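Local coordinates for protein KLLA0E08119p (Kluyveromyces lactis, PDB 3VA7) that probably carboxylates urea with bicarbonate and ATP through its biotin cofactor, this chain comprising the urea carboxylase part of a longer enzyme that also degrades the product, at residues A[697-702]-A[747-752]; A[504-509]-A[606-611]; A[733-738]-A[756-761]. All blocks are in the same frame, centred on the assembly; numbering follows the deposited sequence.

Contact 1: A[697-702]-A[747-752]. With BTI (5-(hexahydro-2-oxo-1H-thieno[3,4-D]imidazol-6-yl)pentanal), chain B.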
ATOM      1  N   SER A 697      -9.899 -20.328   1.514  1.00 28.54           N
ATOM      2  CA  SER A 697     -10.484 -19.570   0.423  1.00 28.37           C
ATOM      3  C   SER A 697     -10.484 -18.128   0.821  1.00 27.95           C
ATOM      4  O   SER A 697     -10.696 -17.848   1.975  1.00 28.97           O
ATOM      5  CB  SER A 697     -11.922 -20.001   0.164  1.00 28.55           C
ATOM      6  OG  SER A 697     -11.985 -21.291  -0.390  1.00 30.52           O
ATOM      7  N   ASN A 698     -10.229 -17.214  -0.104  1.00 26.69           N
ATOM      8  CA  ASN A 698     -10.288 -15.773   0.198  1.00 27.50           C
ATOM      9  C   ASN A 698     -10.335 -15.005  -1.117  1.00 27.34           C
ATOM     10  O   ASN A 698     -10.560 -15.615  -2.167  1.00 27.58           O
ATOM     11  CB  ASN A 698      -9.167 -15.250   1.114  1.00 25.94           C
ATOM     12  CG  ASN A 698      -7.779 -15.379   0.505  1.00 29.20           C
ATOM     13  OD1 ASN A 698      -7.572 -15.997  -0.536  1.00 33.15           O
ATOM     14  ND2 ASN A 698      -6.804 -14.801   1.173  1.00 33.21           N
ATOM     15  N   ARG A 699     -10.110 -13.696  -1.075  1.00 26.21           N
ATOM     16  CA  ARG A 699     -10.212 -12.934  -2.287  1.00 25.24           C
ATOM     17  C   ARG A 699      -9.159 -13.325  -3.335  1.00 26.02           C
ATOM     18  O   ARG A 699      -9.318 -12.995  -4.528  1.00 26.78           O
ATOM     19  CB  ARG A 699     -10.193 -11.459  -1.976  1.00 24.95           C
ATOM     20  CG  ARG A 699     -11.446 -10.984  -1.211  1.00 25.75           C
ATOM     21  CD  ARG A 699     -11.219  -9.542  -0.668  1.00 27.59           C
ATOM     22  NE  ARG A 699     -10.689  -8.670  -1.723  1.00 27.60           N
ATOM     23  CZ  ARG A 699     -11.414  -7.910  -2.553  1.00 26.66           C
ATOM     24  NH1 ARG A 699     -12.748  -7.829  -2.440  1.00 23.65           N
ATOM     25  NH2 ARG A 699     -10.777  -7.167  -3.467  1.00 26.45           N
ATOM     26  N   PHE A 700      -8.134 -14.093  -2.959  1.00 25.35           N
ATOM     27  CA  PHE A 700      -7.184 -14.495  -3.993  1.00 26.18           C
ATOM     28  C   PHE A 700      -7.831 -15.569  -4.835  1.00 27.69           C
ATOM     29  O   PHE A 700      -7.439 -15.772  -6.006  1.00 28.57           O
ATOM     30  CB  PHE A 700      -5.800 -15.022  -3.481  1.00 26.33           C
ATOM     31  CG  PHE A 700      -5.151 -14.189  -2.402  1.00 24.81           C
ATOM     32  CD1 PHE A 700      -4.461 -14.810  -1.376  1.00 27.01           C
ATOM     33  CD2 PHE A 700      -5.238 -12.812  -2.396  1.00 28.10           C
ATOM     34  CE1 PHE A 700      -3.836 -14.079  -0.382  1.00 27.63           C
ATOM     35  CE2 PHE A 700      -4.642 -12.052  -1.364  1.00 30.95           C
ATOM     36  CZ  PHE A 700      -3.949 -12.696  -0.368  1.00 30.34           C
ATOM     37  N   GLY A 701      -8.801 -16.279  -4.250  1.00 28.23           N
ATOM     38  CA  GLY A 701      -9.378 -17.423  -4.908  1.00 28.38           C
ATOM     39  C   GLY A 701     -10.023 -18.372  -3.928  1.00 29.22           C
ATOM     40  O   GLY A 701      -9.681 -18.395  -2.761  1.00 29.83           O
ATOM     41  N   VAL A 702     -10.959 -19.172  -4.422  1.00 29.28           N
ATOM     42  CA  VAL A 702     -11.790 -20.004  -3.606  1.00 28.77           C
ATOM     43  C   VAL A 702     -11.438 -21.426  -3.901  1.00 28.44           C
ATOM     44  O   VAL A 702     -11.642 -21.901  -4.985  1.00 28.13           O
ATOM     45  CB  VAL A 702     -13.284 -19.661  -3.833  1.00 29.00           C
ATOM     46  CG1 VAL A 702     -14.214 -20.734  -3.256  1.00 28.05           C
ATOM     47  CG2 VAL A 702     -13.576 -18.251  -3.210  1.00 28.28           C
ATOM     48  N   THR A 747     -10.383 -15.341  -8.274  1.00 24.94           N
ATOM     49  CA  THR A 747     -11.350 -14.273  -8.071  1.00 24.61           C
ATOM     50  C   THR A 747     -10.702 -12.879  -8.164  1.00 24.76           C
ATOM     51  O   THR A 747      -9.565 -12.757  -8.587  1.00 25.04           O
ATOM     52  CB  THR A 747     -12.017 -14.475  -6.710  1.00 26.17           C
ATOM     53  OG1 THR A 747     -10.966 -14.578  -5.680  1.00 27.95           O
ATOM     54  CG2 THR A 747     -12.963 -15.765  -6.752  1.00 18.51           C
ATOM     55  N   CYS A 748     -11.391 -11.824  -7.747  1.00 24.63           N
ATOM     56  CA  CYS A 748     -10.921 -10.451  -8.044  1.00 24.90           C
ATOM     57  C   CYS A 748      -9.588  -9.974  -7.444  1.00 24.20           C
ATOM     58  O   CYS A 748      -9.048  -8.986  -7.906  1.00 23.44           O
ATOM     59  CB  CYS A 748     -12.013  -9.422  -7.779  1.00 24.29           C
ATOM     60  SG  CYS A 748     -12.476  -9.376  -6.024  1.00 31.69           S
ATOM     61  N   ASP A 749      -9.087 -10.615  -6.391  1.00 24.87           N
ATOM     62  CA  ASP A 749      -7.700 -10.332  -5.925  1.00 24.63           C
ATOM     63  C   ASP A 749      -6.718 -11.382  -6.420  1.00 25.01           C
ATOM     64  O   ASP A 749      -5.687 -11.608  -5.783  1.00 25.96           O
ATOM     65  CB  ASP A 749      -7.595 -10.252  -4.429  1.00 23.16           C
ATOM     66  CG  ASP A 749      -8.040  -8.912  -3.893  1.00 26.50           C
ATOM     67  OD1 ASP A 749      -8.251  -7.960  -4.715  1.00 23.90           O
ATOM     68  OD2 ASP A 749      -8.199  -8.838  -2.633  1.00 26.03           O
ATOM     69  N   GLY A 750      -7.037 -12.011  -7.545  1.00 23.96           N
ATOM     70  CA  GLY A 750      -6.393 -13.275  -7.903  1.00 24.96           C
ATOM     71  C   GLY A 750      -5.226 -13.194  -8.875  1.00 24.82           C
ATOM     72  O   GLY A 750      -4.947 -12.110  -9.417  1.00 25.75           O
ATOM     73  N   PRO A 751      -4.507 -14.315  -9.053  1.00 23.93           N
ATOM     74  CA  PRO A 751      -3.338 -14.314  -9.919  1.00 24.89           C
ATOM     75  C   PRO A 751      -3.716 -14.266 -11.439  1.00 25.69           C
ATOM     76  O   PRO A 751      -4.781 -14.695 -11.861  1.00 25.23           O
ATOM     77  CB  PRO A 751      -2.676 -15.659  -9.600  1.00 23.84           C
ATOM     78  CG  PRO A 751      -3.866 -16.576  -9.364  1.00 23.59           C
ATOM     79  CD  PRO A 751      -4.869 -15.676  -8.621  1.00 23.70           C
ATOM     80  N   SER A 752      -2.743 -13.901 -12.227  1.00 26.90           N
ATOM     81  CA  SER A 752      -2.909 -13.488 -13.590  1.00 27.52           C
ATOM     82  C   SER A 752      -2.026 -14.413 -14.438  1.00 27.53           C
ATOM     83  O   SER A 752      -2.552 -15.404 -14.975  1.00 28.06           O
ATOM     84  CB  SER A 752      -2.570 -11.998 -13.635  1.00 28.58           C
ATOM     85  OG  SER A 752      -1.379 -11.744 -14.302  1.00 31.08           O
TER
HETATM   86  C11 BTI B1901      -5.641 -19.330  -2.910  1.00 25.60           C
HETATM   87  O11 BTI B1901      -4.716 -20.075  -2.460  1.00 24.16           O
HETATM   88  C10 BTI B1901      -5.762 -18.852  -4.388  1.00 21.46           C
HETATM   89  C9  BTI B1901      -4.560 -19.324  -5.204  1.00 18.39           C
HETATM   90  C8  BTI B1901      -4.690 -19.205  -6.716  1.00 21.52           C
HETATM   91  C7  BTI B1901      -3.740 -20.108  -7.529  1.00 20.98           C
HETATM   92  C2  BTI B1901      -2.284 -20.048  -7.117  1.00 22.09           C
HETATM   93  S1  BTI B1901      -1.594 -18.424  -7.252  1.00 26.18           S
HETATM   94  C6  BTI B1901       0.060 -19.000  -7.403  1.00 24.36           C
HETATM   95  C5  BTI B1901       0.020 -20.402  -7.972  1.00 25.05           C
HETATM   96  N3  BTI B1901       0.301 -20.173  -9.365  1.00 23.28           N
HETATM   97  C3  BTI B1901      -0.757 -20.391 -10.101  1.00 25.41           C
HETATM   98  O3  BTI B1901      -0.757 -20.305 -11.416  1.00 28.17           O
HETATM   99  N2  BTI B1901      -1.799 -20.750  -9.381  1.00 26.61           N
HETATM  100  C4  BTI B1901      -1.416 -20.942  -7.987  1.00 25.69           C

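Contact 2: A[504-509]-A[606-611]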
ATOM      1  N   PRO A 504      -4.511  -7.045 -10.035  1.00 22.91           N
ATOM      2  CA  PRO A 504      -5.861  -7.507 -10.174  1.00 22.31           C
ATOM      3  C   PRO A 504      -6.810  -6.343 -10.043  1.00 22.68           C
ATOM      4  O   PRO A 504      -6.392  -5.238  -9.621  1.00 22.68           O
ATOM      5  CB  PRO A 504      -6.010  -8.515  -9.029  1.00 21.97           C
ATOM      6  CG  PRO A 504      -5.127  -8.034  -7.984  1.00 22.01           C
ATOM      7  CD  PRO A 504      -3.926  -7.484  -8.757  1.00 23.27           C
ATOM      8  N   PRO A 505      -8.072  -6.547 -10.477  1.00 22.68           N
ATOM      9  CA  PRO A 505      -9.033  -5.474 -10.379  1.00 22.94           C
ATOM     10  C   PRO A 505      -9.402  -5.176  -8.929  1.00 22.23           C
ATOM     11  O   PRO A 505      -9.740  -4.044  -8.612  1.00 21.86           O
ATOM     12  CB  PRO A 505     -10.264  -6.033 -11.125  1.00 22.37           C
ATOM     13  CG  PRO A 505     -10.086  -7.466 -11.103  1.00 22.18           C
ATOM     14  CD  PRO A 505      -8.636  -7.698 -11.200  1.00 22.56           C
ATOM     15  N   SER A 506      -9.368  -6.188  -8.079  1.00 22.05           N
ATOM     16  CA  SER A 506      -9.891  -6.010  -6.730  1.00 23.72           C
ATOM     17  C   SER A 506     -11.365  -5.612  -6.831  1.00 23.88           C
ATOM     18  O   SER A 506     -12.060  -6.194  -7.580  1.00 25.37           O
ATOM     19  CB  SER A 506      -9.038  -4.992  -5.933  1.00 22.66           C
ATOM     20  OG  SER A 506      -7.813  -5.611  -5.603  1.00 22.39           O
ATOM     21  N   GLY A 507     -11.835  -4.599  -6.138  1.00 24.97           N
ATOM     22  CA  GLY A 507     -13.245  -4.330  -6.148  1.00 26.42           C
ATOM     23  C   GLY A 507     -13.993  -5.418  -5.413  1.00 27.58           C
ATOM     24  O   GLY A 507     -13.361  -6.329  -4.838  1.00 28.07           O
ATOM     25  N   PRO A 508     -15.333  -5.355  -5.444  1.00 27.97           N
ATOM     26  CA  PRO A 508     -16.155  -6.300  -4.685  1.00 28.36           C
ATOM     27  C   PRO A 508     -16.091  -7.669  -5.298  1.00 29.93           C
ATOM     28  O   PRO A 508     -16.108  -7.871  -6.536  1.00 29.58           O
ATOM     29  CB  PRO A 508     -17.572  -5.796  -4.882  1.00 28.51           C
ATOM     30  CG  PRO A 508     -17.516  -5.079  -6.235  1.00 28.74           C
ATOM     31  CD  PRO A 508     -16.124  -4.499  -6.349  1.00 28.03           C
ATOM     32  N   MET A 509     -16.060  -8.621  -4.401  1.00 31.15           N
ATOM     33  CA  MET A 509     -16.075 -10.015  -4.728  1.00 31.32           C
ATOM     34  C   MET A 509     -17.434 -10.506  -5.261  1.00 31.12           C
ATOM     35  O   MET A 509     -17.490 -11.513  -5.972  1.00 31.13           O
ATOM     36  CB  MET A 509     -15.739 -10.695  -3.420  1.00 31.96           C
ATOM     37  CG  MET A 509     -15.328 -12.062  -3.548  1.00 32.99           C
ATOM     38  SD  MET A 509     -13.636 -12.158  -4.051  1.00 35.56           S
ATOM     39  CE  MET A 509     -13.420 -13.882  -3.489  1.00 30.26           C
ATOM     40  N   SER A 606     -10.137   0.974  -5.014  1.00 26.64           N
ATOM     41  CA  SER A 606     -10.274  -0.352  -4.433  1.00 25.84           C
ATOM     42  C   SER A 606      -9.050  -0.736  -3.649  1.00 26.37           C
ATOM     43  O   SER A 606      -7.909  -0.426  -4.063  1.00 26.01           O
ATOM     44  CB  SER A 606     -10.528  -1.417  -5.484  1.00 24.70           C
ATOM     45  OG  SER A 606     -11.850  -1.349  -5.939  1.00 25.85           O
ATOM     46  N   THR A 607      -9.302  -1.450  -2.544  1.00 26.15           N
ATOM     47  CA  THR A 607      -8.256  -1.993  -1.705  1.00 25.81           C
ATOM     48  C   THR A 607      -7.709  -3.325  -2.222  1.00 25.66           C
ATOM     49  O   THR A 607      -8.459  -4.293  -2.381  1.00 25.00           O
ATOM     50  CB  THR A 607      -8.785  -2.262  -0.310  1.00 26.67           C
ATOM     51  OG1 THR A 607      -9.504  -1.116   0.192  1.00 28.46           O
ATOM     52  CG2 THR A 607      -7.656  -2.616   0.618  1.00 26.17           C
ATOM     53  N   PHE A 608      -6.396  -3.379  -2.476  1.00 25.35           N
ATOM     54  CA  PHE A 608      -5.712  -4.658  -2.701  1.00 24.95           C
ATOM     55  C   PHE A 608      -4.794  -4.926  -1.521  1.00 25.27           C
ATOM     56  O   PHE A 608      -3.660  -4.441  -1.504  1.00 26.20           O
ATOM     57  CB  PHE A 608      -4.892  -4.614  -3.977  1.00 23.97           C
ATOM     58  CG  PHE A 608      -4.193  -5.917  -4.293  1.00 23.00           C
ATOM     59  CD1 PHE A 608      -4.816  -7.143  -4.065  1.00 21.32           C
ATOM     60  CD2 PHE A 608      -2.934  -5.921  -4.842  1.00 19.71           C
ATOM     61  CE1 PHE A 608      -4.129  -8.350  -4.358  1.00 23.77           C
ATOM     62  CE2 PHE A 608      -2.268  -7.119  -5.145  1.00 23.20           C
ATOM     63  CZ  PHE A 608      -2.847  -8.331  -4.889  1.00 21.78           C
ATOM     64  N   ALA A 609      -5.272  -5.681  -0.534  1.00 25.36           N
ATOM     65  CA  ALA A 609      -4.620  -5.746   0.795  1.00 24.93           C
ATOM     66  C   ALA A 609      -3.241  -6.375   0.664  1.00 25.28           C
ATOM     67  O   ALA A 609      -2.239  -5.781   1.047  1.00 24.84           O
ATOM     68  CB  ALA A 609      -5.471  -6.493   1.769  1.00 24.14           C
ATOM     69  N   MET A 610      -3.182  -7.512  -0.011  1.00 25.84           N
ATOM     70  CA  MET A 610      -1.892  -8.132  -0.341  1.00 27.00           C
ATOM     71  C   MET A 610      -0.799  -7.154  -0.756  1.00 26.61           C
ATOM     72  O   MET A 610       0.352  -7.321  -0.339  1.00 26.87           O
ATOM     73  CB  MET A 610      -2.053  -9.238  -1.413  1.00 28.14           C
ATOM     74  CG  MET A 610      -0.979 -10.344  -1.350  1.00 29.07           C
ATOM     75  SD  MET A 610      -0.983 -11.279  -2.904  1.00 35.83           S
ATOM     76  CE  MET A 610       0.424 -10.400  -3.459  1.00 38.23           C
ATOM     77  N   GLY A 611      -1.154  -6.162  -1.576  1.00 26.07           N
ATOM     78  CA  GLY A 611      -0.203  -5.184  -2.103  1.00 26.34           C
ATOM     79  C   GLY A 611      -0.184  -3.843  -1.345  1.00 27.12           C
ATOM     80  O   GLY A 611       0.459  -2.881  -1.789  1.00 26.75           O
TER

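Contact 3: A[733-738]-A[756-761]. With BTI (5-(hexahydro-2-oxo-1H-thieno[3,4-D]imidazol-6-yl)pentanal), chain B.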
ATOM      1  N   LEU A 733     -10.081 -14.073 -15.205  1.00 20.48           N
ATOM      2  CA  LEU A 733     -10.972 -13.898 -14.070  1.00 20.70           C
ATOM      3  C   LEU A 733     -12.067 -14.980 -14.110  1.00 21.21           C
ATOM      4  O   LEU A 733     -12.779 -15.183 -15.146  1.00 20.51           O
ATOM      5  CB  LEU A 733     -11.588 -12.539 -14.128  1.00 20.79           C
ATOM      6  CG  LEU A 733     -11.088 -11.468 -13.182  1.00 24.27           C
ATOM      7  CD1 LEU A 733     -10.033 -11.948 -12.138  1.00 23.87           C
ATOM      8  CD2 LEU A 733     -10.612 -10.231 -13.991  1.00 21.68           C
ATOM      9  N   GLY A 734     -12.149 -15.734 -13.016  1.00 20.60           N
ATOM     10  CA  GLY A 734     -13.172 -16.718 -12.867  1.00 20.74           C
ATOM     11  C   GLY A 734     -12.661 -18.088 -13.248  1.00 22.14           C
ATOM     12  O   GLY A 734     -13.394 -19.081 -13.105  1.00 22.00           O
ATOM     13  N   ALA A 735     -11.426 -18.181 -13.744  1.00 23.16           N
ATOM     14  CA  ALA A 735     -10.928 -19.468 -14.251  1.00 24.10           C
ATOM     15  C   ALA A 735     -10.863 -20.500 -13.126  1.00 25.66           C
ATOM     16  O   ALA A 735     -10.675 -20.168 -11.910  1.00 26.22           O
ATOM     17  CB  ALA A 735      -9.553 -19.306 -14.875  1.00 24.21           C
ATOM     18  N   ILE A 736     -10.998 -21.763 -13.503  1.00 25.89           N
ATOM     19  CA  ILE A 736     -10.939 -22.803 -12.482  1.00 26.37           C
ATOM     20  C   ILE A 736      -9.596 -23.469 -12.706  1.00 26.54           C
ATOM     21  O   ILE A 736      -9.416 -24.238 -13.626  1.00 26.63           O
ATOM     22  CB  ILE A 736     -12.188 -23.713 -12.538  1.00 26.10           C
ATOM     23  CG1 ILE A 736     -13.429 -22.869 -12.232  1.00 26.11           C
ATOM     24  CG2 ILE A 736     -12.174 -24.767 -11.513  1.00 23.57           C
ATOM     25  CD1 ILE A 736     -14.712 -23.545 -12.703  1.00 31.55           C
ATOM     26  N   ASN A 737      -8.643 -23.098 -11.866  1.00 27.57           N
ATOM     27  CA  ASN A 737      -7.217 -23.388 -12.053  1.00 28.23           C
ATOM     28  C   ASN A 737      -6.863 -24.612 -11.254  1.00 28.68           C
ATOM     29  O   ASN A 737      -7.141 -24.669 -10.039  1.00 28.60           O
ATOM     30  CB  ASN A 737      -6.441 -22.177 -11.504  1.00 29.04           C
ATOM     31  CG  ASN A 737      -4.936 -22.229 -11.762  1.00 28.97           C
ATOM     32  OD1 ASN A 737      -4.184 -21.876 -10.885  1.00 31.97           O
ATOM     33  ND2 ASN A 737      -4.510 -22.593 -12.963  1.00 28.87           N
ATOM     34  N   PHE A 738      -6.260 -25.583 -11.930  1.00 28.80           N
ATOM     35  CA  PHE A 738      -5.841 -26.822 -11.316  1.00 29.04           C
ATOM     36  C   PHE A 738      -4.373 -26.734 -10.809  1.00 30.05           C
ATOM     37  O   PHE A 738      -3.412 -27.063 -11.541  1.00 31.01           O
ATOM     38  CB  PHE A 738      -6.061 -28.004 -12.288  1.00 28.35           C
ATOM     39  CG  PHE A 738      -7.430 -28.640 -12.169  1.00 29.04           C
ATOM     40  CD1 PHE A 738      -8.510 -28.161 -12.900  1.00 31.23           C
ATOM     41  CD2 PHE A 738      -7.649 -29.708 -11.303  1.00 30.54           C
ATOM     42  CE1 PHE A 738      -9.788 -28.720 -12.736  1.00 32.32           C
ATOM     43  CE2 PHE A 738      -8.910 -30.264 -11.145  1.00 29.21           C
ATOM     44  CZ  PHE A 738      -9.975 -29.771 -11.866  1.00 30.57           C
ATOM     45  N   PHE A 756      -0.328 -23.340 -14.414  1.00 26.92           N
ATOM     46  CA  PHE A 756      -1.188 -24.549 -14.482  1.00 28.10           C
ATOM     47  C   PHE A 756      -2.374 -24.426 -15.431  1.00 28.27           C
ATOM     48  O   PHE A 756      -2.842 -23.337 -15.700  1.00 28.09           O
ATOM     49  CB  PHE A 756      -1.835 -24.874 -13.124  1.00 28.66           C
ATOM     50  CG  PHE A 756      -0.891 -24.891 -11.957  1.00 32.29           C
ATOM     51  CD1 PHE A 756      -0.716 -23.743 -11.160  1.00 33.68           C
ATOM     52  CD2 PHE A 756      -0.199 -26.062 -11.614  1.00 33.67           C
ATOM     53  CE1 PHE A 756       0.154 -23.761 -10.058  1.00 35.60           C
ATOM     54  CE2 PHE A 756       0.672 -26.078 -10.508  1.00 36.09           C
ATOM     55  CZ  PHE A 756       0.831 -24.928  -9.715  1.00 33.68           C
ATOM     56  N   VAL A 757      -2.929 -25.559 -15.874  1.00 29.10           N
ATOM     57  CA  VAL A 757      -4.080 -25.536 -16.778  1.00 29.12           C
ATOM     58  C   VAL A 757      -5.338 -25.094 -16.026  1.00 30.04           C
ATOM     59  O   VAL A 757      -5.450 -25.302 -14.828  1.00 29.94           O
ATOM     60  CB  VAL A 757      -4.295 -26.898 -17.424  1.00 29.30           C
ATOM     61  CG1 VAL A 757      -3.140 -27.253 -18.326  1.00 30.01           C
ATOM     62  CG2 VAL A 757      -4.450 -27.972 -16.384  1.00 29.94           C
ATOM     63  N   CYS A 758      -6.257 -24.441 -16.737  1.00 30.86           N
ATOM     64  CA  CYS A 758      -7.575 -24.012 -16.223  1.00 30.59           C
ATOM     65  C   CYS A 758      -8.638 -24.781 -17.005  1.00 32.11           C
ATOM     66  O   CYS A 758      -8.573 -24.864 -18.259  1.00 34.85           O
ATOM     67  CB  CYS A 758      -7.788 -22.528 -16.458  1.00 28.49           C
ATOM     68  SG  CYS A 758      -6.777 -21.406 -15.428  1.00 29.56           S
ATOM     69  N   GLN A 759      -9.644 -25.300 -16.322  1.00 31.34           N
ATOM     70  CA  GLN A 759     -10.582 -26.206 -16.949  1.00 30.73           C
ATOM     71  C   GLN A 759     -11.698 -25.425 -17.620  1.00 30.79           C
ATOM     72  O   GLN A 759     -12.032 -25.678 -18.779  1.00 32.23           O
ATOM     73  CB  GLN A 759     -11.088 -27.225 -15.906  1.00 30.52           C
ATOM     74  CG  GLN A 759     -12.433 -27.847 -16.154  1.00 32.18           C
ATOM     75  CD  GLN A 759     -12.451 -28.881 -17.268  1.00 35.28           C
ATOM     76  OE1 GLN A 759     -11.521 -29.667 -17.437  1.00 39.35           O
ATOM     77  NE2 GLN A 759     -13.518 -28.888 -18.030  1.00 36.03           N
ATOM     78  N   ALA A 760     -12.262 -24.465 -16.900  1.00 30.77           N
ATOM     79  CA  ALA A 760     -13.472 -23.741 -17.293  1.00 30.52           C
ATOM     80  C   ALA A 760     -13.344 -22.376 -16.616  1.00 30.63           C
ATOM     81  O   ALA A 760     -12.423 -22.212 -15.796  1.00 31.30           O
ATOM     82  CB  ALA A 760     -14.705 -24.459 -16.796  1.00 29.35           C
ATOM     83  N   VAL A 761     -14.237 -21.423 -16.943  1.00 29.28           N
ATOM     84  CA  VAL A 761     -14.235 -20.104 -16.330  1.00 27.68           C
ATOM     85  C   VAL A 761     -15.663 -19.636 -15.996  1.00 29.00           C
ATOM     86  O   VAL A 761     -16.538 -19.525 -16.879  1.00 29.34           O
ATOM     87  CB  VAL A 761     -13.613 -19.030 -17.266  1.00 27.92           C
ATOM     88  CG1 VAL A 761     -13.606 -17.679 -16.559  1.00 23.95           C
ATOM     89  CG2 VAL A 761     -12.178 -19.457 -17.796  1.00 26.45           C
TER
HETATM   90  C11 BTI B1901      -5.641 -19.330  -2.910  1.00 25.60           C
HETATM   91  O11 BTI B1901      -4.716 -20.075  -2.460  1.00 24.16           O
HETATM   92  C10 BTI B1901      -5.762 -18.852  -4.388  1.00 21.46           C
HETATM   93  C9  BTI B1901      -4.560 -19.324  -5.204  1.00 18.39           C
HETATM   94  C8  BTI B1901      -4.690 -19.205  -6.716  1.00 21.52           C
HETATM   95  C7  BTI B1901      -3.740 -20.108  -7.529  1.00 20.98           C
HETATM   96  C2  BTI B1901      -2.284 -20.048  -7.117  1.00 22.09           C
HETATM   97  S1  BTI B1901      -1.594 -18.424  -7.252  1.00 26.18           S
HETATM   98  C6  BTI B1901       0.060 -19.000  -7.403  1.00 24.36           C
HETATM   99  C5  BTI B1901       0.020 -20.402  -7.972  1.00 25.05           C
HETATM  100  N3  BTI B1901       0.301 -20.173  -9.365  1.00 23.28           N
HETATM  101  C3  BTI B1901      -0.757 -20.391 -10.101  1.00 25.41           C
HETATM  102  O3  BTI B1901      -0.757 -20.305 -11.416  1.00 28.17           O
HETATM  103  N2  BTI B1901      -1.799 -20.750  -9.381  1.00 26.61           N
HETATM  104  C4  BTI B1901      -1.416 -20.942  -7.987  1.00 25.69           C

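Contact 1: A[697-702]-A[747-752]
The carbonyl oxygen of Arg-699 is gripped by two donors from the turn at 747-750, the hydroxyl Thr-747 OG1 at 2.6 Å and the backbone Asp-749 N at 3.0 Å. They reach Arg-699 O from opposite faces of its carbonyl plane, so the peptide is held between them. The side chain of Arg-699 returns to the same turn: a bend at chi3 (48°) brings NE within 2.7 Å of Asp-749 OD2, a salt bridge made in the plane of the guanidinium but from above the plane of the carboxylate. The two flat groups are turned 69° against each other, and NH2 adds a weak bond to OD1. An arginine suits the place because it has N-H groups left over: NH1 also serves Glu-531 and the carbonyl of Gly-507, while Asp-749 OD1 receives Ser-506 OG. Cys-748 SG lies over one guanidinium face, 3.8 Å from Arg-699 NH2.

Phe-700 starts away from the turn at its CB, yet its ring atom CD2 passes 3.6 Å from Asp-749 O. Asn-698 starts this bend with an Asx turn, its OD1 accepting from Phe-700 N, and ND2 lies over a face of the ring. Gly-701 follows with a phi of 158° that suits glycine, and a side chain there would run into biotin atom C10. Pro-751 brings CG to 3.6 Å from biotin S1. The type I beta turn 698-701 and Pro-751, which follows the type I turn 747-750, thus line part of the biotin pocket in the carboxyltransferase domain, the two turns joined by the Arg-699 to Asp-749 salt bridge.

Contact 2: A[504-509]-A[606-611]
Phe-608 reaches across from 606-611 to the proline-rich loop 504-509, meeting it along the whole length of its side chain. Its CB lies 3.5 Å from Ser-506 OG, which stays near CG and CD1 as well, coming to the ring at a slant. With CG anti to the backbone N (chi1 -178°), the ring is carried out toward Pro-504. There CE1 meets Pro-504 CG at 3.8 Å, CZ touches the same carbon, and CE2 comes within 4.0 Å of Pro-504 CD. Pro-504 CG sits 3.9 Å from the Phe-608 ring centroid and 14° off the ring normal, a CH-pi contact over the face, with the two side chains crossing at about a right angle. Proline suits this role because its ring is rigid and offers C-H groups to the aromatic face. Gly-611 N, from the phenylalanine's own segment, lies over the rim of the opposite face. Cutting the side chain back to an alanine is likely to leave Pro-504 CG without the ring it packs on and to open a gap between the two loops.

Next to this, Ser-506 CB and Ser-606 CB approach to 3.9 Å, small residues that let the backbones come close. Their hydroxyls are satisfied outside the pair, Ser-506 OG by Asp-749 and Ser-606 OG by Asp-491. Gly-507, with a positive phi of 69°, lets the loop turn beside Ser-606. Thr-607 points its CB away from the loop, and its OG1 bonds to Val-489 O, so the contact rests on strand 488-490, while Pro-508 and Met-509 pack on Tyr-589 of strand 587-592 just ahead of helix 511-520.

Contact 3: A[733-738]-A[756-761]
Asn-737 turns the two ends of its amide to different partners: OD1 accepts from biotin N2 at 3.0 Å, while ND2 faces strand 756-762 and gives a weak bond to Val-757 O. With chi1 at -173° the amide extends from its strand far enough to do both, which suits asparagine, having an acceptor and a donor on one short, flat group. Phe-756 sets its ring edge against the biotin ureido group, CD1 lying 3.4 Å from biotin O3, and its CB packs against Asn-737 ND2. Cys-758 SG, on the same face of the sheet as Asn-737, nestles between that ND2 and Ala-735 CB, the latter 3.5 Å away; the small alanine makes room for the sulfur and also meets Val-761 CG2.

The two strands run antiparallel at 164°, and the register slips by one residue in a beta bulge. Ala-735 pairs with Val-761 and Asn-737 with Cys-758, both non-hydrogen-bonded pairs, so Gln-759 and Ala-760 together face Ile-736. Ile-736 N bonds to Ala-760 O at 2.7 Å and Gln-759 N to Ile-736 O at 2.9 Å; beyond the bulge Phe-738 N makes a nearly straight bond to Val-757 O.

Phe-738 and Gln-759 lie side by side and point the same way, ring and amide planes 83° apart. Gln-759 CB meets the edge of the ring at CE1, 3.7 Å away, and Phe-678 adds an edge-to-face contact with Phe-738.

In the fold
From the N terminus, contact 2 comes first: 504-509 and 606-611 close a long loop that ends before contact 1 begins. Contacts 1 and 3 then cross, since 697-702 and 733-738 open in turn and 747-752 and 756-761 close them in the same order. Both reach the same mixed sheet and touch biotin at different parts, contact 1 along its tail and sulfur, contact 3 at the ureido ring. Contacts 1 and 2 join directly, Cys-748 O to Ser-506 N across their backbones, so the sheet carrying the pocket is tied to the loops near the start of the subdomain A and B region. Leu-733 packs on both Pro-505 and Thr-747, bringing all three together.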